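Local coordinates for putative succinylglutamate desuccinylase / aspartoacylase (Shewanella amazonensis, PDB 3FMC), which probably acts as a zinc-dependent hydrolase of the succinylglutamate desuccinylase / aspartoacylase family, a group related to the zinc exopeptidases, at residues C[109-114]-C[128-133]; C[113-118]-C[228-233]. All blocks are in the same frame, centred on the assembly; numbering follows the deposited sequence. Where two conformers were deposited one is given.

Interaction 1 of 2, residues C[109-114]-C[128-133]; sequences FNIEVW and TAFRAT
W114, in the first turn of helix 111-118, brings its indole up to A129, F130 and T133 of helix 123-142, taking F130 over one face and the other two at its edge, so that an aromatic cluster joins two successive helices of the aspartoacylase-type catalytic domain. Its CG is anti to the backbone N (chi1 -173°), on a CB that points toward helix 123-142. Beyond CG, CD2 and CE3 both lie near CD1 of F130. Farther out, CZ3 also lies under CD1 of F130, while CH2 meets CB of F130 at 3.6 Å. CZ2, at the ring edge, meets the A129-F130 backbone, 3.4 Å from CA of F130, and the methyl CB of A129 at 3.9 Å. F130 turns its edge to that face of W114, a T-shaped pair in which the six-membered ring of W114 and the ring of F130 have centroids 4.9 Å apart and planes at 78°. W218 of helix 210-227 makes a second edge-to-face pair with F130, and the ring of H118 stacks on W114. F109, just before the helix, adds CZ at 3.8 Å from CE1 of F130 and takes CG2 of T133 over one face in a CH-pi contact. N110 caps the helix, its OD1 accepting from N of V113. The polar rim of the indole is satisfied by the threonine: NE1 of W114 donates to OG1 of T133 at 3.1 Å, the hydroxyl oxygen lying 22° out of the ring plane.

Interaction 2 of 2, residues C[113-118]-C[228-233]; sequences VWYQEH and HGRELG
Y115 and H228 bury the most surface here, with R230 next, where helix 111-118 meets the loop that follows helix 210-227. The tyrosine leaves its helix with CG anti to the backbone N (chi1 177°); the ring passes alongside H228 and meets R230 with its hydroxyl end. The rings of Y115 and H228 are almost parallel, with planes at 15°, but have slid so far past each other that they barely overlap: the centroids stand 5.4 Å apart, and the nearest atoms are CE2 of Y115 and ND1 of H228 at 3.6 Å. That nitrogen has its hydrogen bond with the carbonyl of V224, a turn back in the preceding helix. At the phenol end, OH of Y115 lies 3.2 Å from CD of R230 and also touches its CB, so the arginine meets the tyrosine through its aliphatic chain. This chain is extended from CG to NE, and the guanidinium at its end forms a salt bridge with D123 through NH2. On the outer side Q116 and H228 meet tip to tip, with amide and ring planes 63° apart. NE2 of Q116 stands over one face of the imidazole, 3.0 Å from CE1 of H228, where no hydrogen bond forms; the amide nitrogen is instead bonded to OE2 of E112. G229, with positive phi, is the C-prime residue of a Schellman motif that ends helix 210-227 and turns the chain toward R230. The tyrosine also packs on V224 and A225 of that helix, while R230 reaches L126 of helix 123-142, so the loop on its way to strand 237-243 is held against three helices.

Overall arrangement
Interactions 1 and 2 use the same short helix, 111-118, and their centres are 10 Å apart. W114 serves interaction 1, whereas its neighbour Y115 serves interaction 2, so consecutive aromatic residues send the helix's packing in two directions. The contacts touch where OE2 of E112 lies 3.0 Å from CE1 of H228, and where CD2 of H118 lies 4.1 Å from CB of A129. Both also border helix 210-227, which touches I111 and F130 in one and Y115 in the other. Their centres lie about 25 and 29 Å from the centre of the chain, on the same side of it. Both are structural packing within the catalytic domain, and neither has a known part in the probably zinc-dependent active site.

Interaction 1 of 2, residues C[109-114]-C[128-133]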
# COMPACT_ATOMS: atom_id res chain seq x y z
N PHE C 109 17.06 23.10 -23.91
CA PHE C 109 17.70 23.91 -24.94
C PHE C 109 18.19 25.29 -24.44
O PHE C 109 17.68 25.88 -23.46
CB PHE C 109 16.82 24.00 -26.20
CG PHE C 109 15.59 24.81 -26.04
CD1 PHE C 109 14.41 24.25 -25.54
CD2 PHE C 109 15.58 26.14 -26.42
CE1 PHE C 109 13.28 25.03 -25.42
CE2 PHE C 109 14.46 26.90 -26.30
CZ PHE C 109 13.32 26.37 -25.81
N ASN C 110 19.24 25.78 -25.09
CA ASN C 110 19.87 27.03 -24.65
C ASN C 110 19.03 28.20 -25.14
O ASN C 110 18.91 28.41 -26.35
CB ASN C 110 21.33 27.10 -25.12
CG ASN C 110 22.04 28.36 -24.66
OD1 ASN C 110 21.49 29.45 -24.71
ND2 ASN C 110 23.28 28.21 -24.22
N ILE C 111 18.42 28.92 -24.20
CA ILE C 111 17.48 30.00 -24.53
C ILE C 111 18.22 31.24 -25.05
O ILE C 111 17.73 31.94 -25.94
CB ILE C 111 16.52 30.30 -23.33
CG1 ILE C 111 15.60 29.10 -23.14
CG2 ILE C 111 15.70 31.58 -23.59
CD1 ILE C 111 14.73 29.10 -21.86
N GLU C 112 19.40 31.49 -24.51
CA GLU C 112 20.23 32.58 -25.02
C GLU C 112 20.47 32.36 -26.52
O GLU C 112 20.20 33.24 -27.31
CB GLU C 112 21.54 32.71 -24.22
CG GLU C 112 22.50 33.80 -24.75
CD GLU C 112 21.83 35.20 -24.87
OE1 GLU C 112 21.31 35.69 -23.85
OE2 GLU C 112 21.85 35.78 -25.98
N VAL C 113 20.91 31.16 -26.91
CA VAL C 113 21.13 30.83 -28.32
C VAL C 113 19.85 30.87 -29.12
O VAL C 113 19.81 31.40 -30.21
CB VAL C 113 21.85 29.44 -28.49
CG1 VAL C 113 21.89 28.98 -29.96
CG2 VAL C 113 23.26 29.51 -27.90
N TRP C 114 18.77 30.32 -28.57
CA TRP C 114 17.50 30.37 -29.28
C TRP C 114 17.12 31.84 -29.50
O TRP C 114 16.66 32.22 -30.58
CB TRP C 114 16.39 29.68 -28.46
CG TRP C 114 15.11 29.54 -29.19
CD1 TRP C 114 14.67 28.42 -29.83
CD2 TRP C 114 14.08 30.55 -29.38
NE1 TRP C 114 13.43 28.65 -30.38
CE2 TRP C 114 13.07 29.95 -30.15
CE3 TRP C 114 13.94 31.89 -28.98
CZ2 TRP C 114 11.91 30.63 -30.52
CZ3 TRP C 114 12.80 32.57 -29.35
CH2 TRP C 114 11.79 31.94 -30.12
N THR C 128 5.26 33.24 -31.08
CA THR C 128 4.66 32.10 -31.76
C THR C 128 5.73 31.02 -32.00
O THR C 128 5.47 29.83 -31.82
CB THR C 128 4.01 32.56 -33.10
OG1 THR C 128 2.93 33.44 -32.78
CG2 THR C 128 3.49 31.39 -33.92
N ALA C 129 6.92 31.45 -32.38
CA ALA C 129 8.02 30.51 -32.65
C ALA C 129 8.45 29.78 -31.37
O ALA C 129 8.76 28.58 -31.40
CB ALA C 129 9.20 31.25 -33.26
N PHE C 130 8.48 30.51 -30.25
CA PHE C 130 8.92 29.96 -28.98
C PHE C 130 7.94 28.90 -28.52
O PHE C 130 8.36 27.83 -28.10
CB PHE C 130 9.12 31.04 -27.92
CG PHE C 130 9.89 30.59 -26.71
CD1 PHE C 130 11.25 30.35 -26.78
CD2 PHE C 130 9.26 30.46 -25.47
CE1 PHE C 130 11.97 29.95 -25.66
CE2 PHE C 130 9.97 30.09 -24.37
CZ PHE C 130 11.34 29.83 -24.47
N ARG C 131 6.66 29.22 -28.62
CA ARG C 131 5.60 28.31 -28.25
C ARG C 131 5.72 27.04 -29.07
O ARG C 131 5.58 25.96 -28.54
CB ARG C 131 4.23 28.93 -28.48
CG ARG C 131 3.09 28.07 -27.90
CD ARG C 131 1.74 28.74 -27.92
NE ARG C 131 1.84 30.18 -27.74
CZ ARG C 131 1.83 30.87 -26.60
NH1 ARG C 131 1.69 30.29 -25.42
NH2 ARG C 131 1.97 32.18 -26.67
N ALA C 132 5.97 27.19 -30.37
CA ALA C 132 6.09 26.04 -31.26
C ALA C 132 7.26 25.16 -30.86
O ALA C 132 7.15 23.93 -30.89
CB ALA C 132 6.19 26.49 -32.75
N THR C 133 8.37 25.78 -30.45
CA THR C 133 9.54 25.05 -30.00
C THR C 133 9.21 24.24 -28.74
O THR C 133 9.61 23.09 -28.63
CB THR C 133 10.71 26.00 -29.71
OG1 THR C 133 11.20 26.54 -30.95
CG2 THR C 133 11.89 25.28 -28.95

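Interaction 2 of 2, residues C[113-118]-C[228-233]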
# COMPACT_ATOMS: atom_id res chain seq x y z
N VAL C 113 20.91 31.16 -26.91
CA VAL C 113 21.13 30.83 -28.32
C VAL C 113 19.85 30.87 -29.12
O VAL C 113 19.81 31.40 -30.21
CB VAL C 113 21.85 29.44 -28.49
CG1 VAL C 113 21.89 28.98 -29.96
CG2 VAL C 113 23.26 29.51 -27.90
N TRP C 114 18.77 30.32 -28.57
CA TRP C 114 17.50 30.37 -29.28
C TRP C 114 17.12 31.84 -29.50
O TRP C 114 16.66 32.22 -30.58
CB TRP C 114 16.39 29.68 -28.46
CG TRP C 114 15.11 29.54 -29.19
CD1 TRP C 114 14.67 28.42 -29.83
CD2 TRP C 114 14.08 30.55 -29.38
NE1 TRP C 114 13.43 28.65 -30.38
CE2 TRP C 114 13.07 29.95 -30.15
CE3 TRP C 114 13.94 31.89 -28.98
CZ2 TRP C 114 11.91 30.63 -30.52
CZ3 TRP C 114 12.80 32.57 -29.35
CH2 TRP C 114 11.79 31.94 -30.12
N TYR C 115 17.27 32.65 -28.45
CA TYR C 115 16.94 34.07 -28.59
C TYR C 115 17.75 34.73 -29.71
O TYR C 115 17.18 35.41 -30.58
CB TYR C 115 17.13 34.82 -27.28
CG TYR C 115 16.86 36.29 -27.44
CD1 TYR C 115 15.56 36.76 -27.53
CD2 TYR C 115 17.91 37.20 -27.54
CE1 TYR C 115 15.29 38.13 -27.71
CE2 TYR C 115 17.67 38.56 -27.73
CZ TYR C 115 16.36 39.02 -27.80
OH TYR C 115 16.08 40.36 -27.96
N GLN C 116 19.06 34.55 -29.69
CA GLN C 116 19.92 35.15 -30.73
C GLN C 116 19.45 34.76 -32.13
O GLN C 116 19.37 35.61 -33.02
CB GLN C 116 21.41 34.85 -30.49
CG GLN C 116 21.98 35.55 -29.22
CD GLN C 116 21.76 37.09 -29.20
OE1 GLN C 116 21.93 37.78 -30.21
NE2 GLN C 116 21.39 37.62 -28.04
N GLU C 117 19.09 33.50 -32.30
CA GLU C 117 18.62 32.98 -33.59
C GLU C 117 17.25 33.47 -34.04
O GLU C 117 16.90 33.32 -35.20
CB GLU C 117 18.67 31.46 -33.57
CG GLU C 117 20.11 30.95 -33.37
CD GLU C 117 20.26 29.44 -33.32
OE1 GLU C 117 19.26 28.71 -33.13
OE2 GLU C 117 21.44 29.00 -33.43
N HIS C 118 16.46 34.03 -33.13
CA HIS C 118 15.14 34.55 -33.49
C HIS C 118 14.97 36.04 -33.19
O HIS C 118 13.90 36.61 -33.41
CB HIS C 118 14.06 33.78 -32.71
CG HIS C 118 14.05 32.32 -32.98
ND1 HIS C 118 14.96 31.46 -32.42
CD2 HIS C 118 13.24 31.56 -33.77
CE1 HIS C 118 14.72 30.23 -32.85
NE2 HIS C 118 13.68 30.26 -33.67
N HIS C 228 19.45 42.03 -23.19
CA HIS C 228 19.78 42.70 -24.46
C HIS C 228 18.99 43.98 -24.69
O HIS C 228 18.93 44.48 -25.81
CB HIS C 228 19.57 41.76 -25.65
CG HIS C 228 20.51 40.61 -25.62
ND1 HIS C 228 20.13 39.36 -25.18
CD2 HIS C 228 21.83 40.54 -25.87
CE1 HIS C 228 21.18 38.56 -25.20
NE2 HIS C 228 22.23 39.25 -25.59
N GLY C 229 18.38 44.53 -23.64
CA GLY C 229 17.60 45.76 -23.77
C GLY C 229 16.32 45.65 -24.56
O GLY C 229 15.83 46.66 -25.10
N ARG C 230 15.75 44.44 -24.65
CA ARG C 230 14.47 44.23 -25.32
C ARG C 230 13.44 43.71 -24.33
O ARG C 230 13.67 42.75 -23.59
CB ARG C 230 14.59 43.26 -26.49
CG ARG C 230 13.25 42.98 -27.14
CD ARG C 230 13.46 42.18 -28.38
NE ARG C 230 12.22 41.87 -29.08
CZ ARG C 230 12.19 41.15 -30.20
NH1 ARG C 230 13.31 40.70 -30.74
NH2 ARG C 230 11.03 40.90 -30.80
N GLU C 231 12.32 44.39 -24.29
CA GLU C 231 11.29 44.07 -23.37
C GLU C 231 10.26 43.23 -24.09
O GLU C 231 9.55 43.70 -24.96
CB GLU C 231 10.70 45.36 -22.76
CG GLU C 231 9.40 45.16 -22.02
CD GLU C 231 9.50 44.33 -20.75
OE1 GLU C 231 10.61 44.01 -20.29
OE2 GLU C 231 8.42 44.03 -20.17
N LEU C 232 10.21 41.95 -23.71
CA LEU C 232 9.20 41.03 -24.22
C LEU C 232 8.09 40.86 -23.21
O LEU C 232 6.92 40.81 -23.57
CB LEU C 232 9.81 39.66 -24.49
CG LEU C 232 10.82 39.52 -25.61
CD1 LEU C 232 11.38 38.11 -25.59
CD2 LEU C 232 10.15 39.83 -26.93
N GLY C 233 8.46 40.77 -21.94
CA GLY C 233 7.53 40.46 -20.88
C GLY C 233 7.48 38.93 -20.75
O GLY C 233 7.91 38.23 -21.65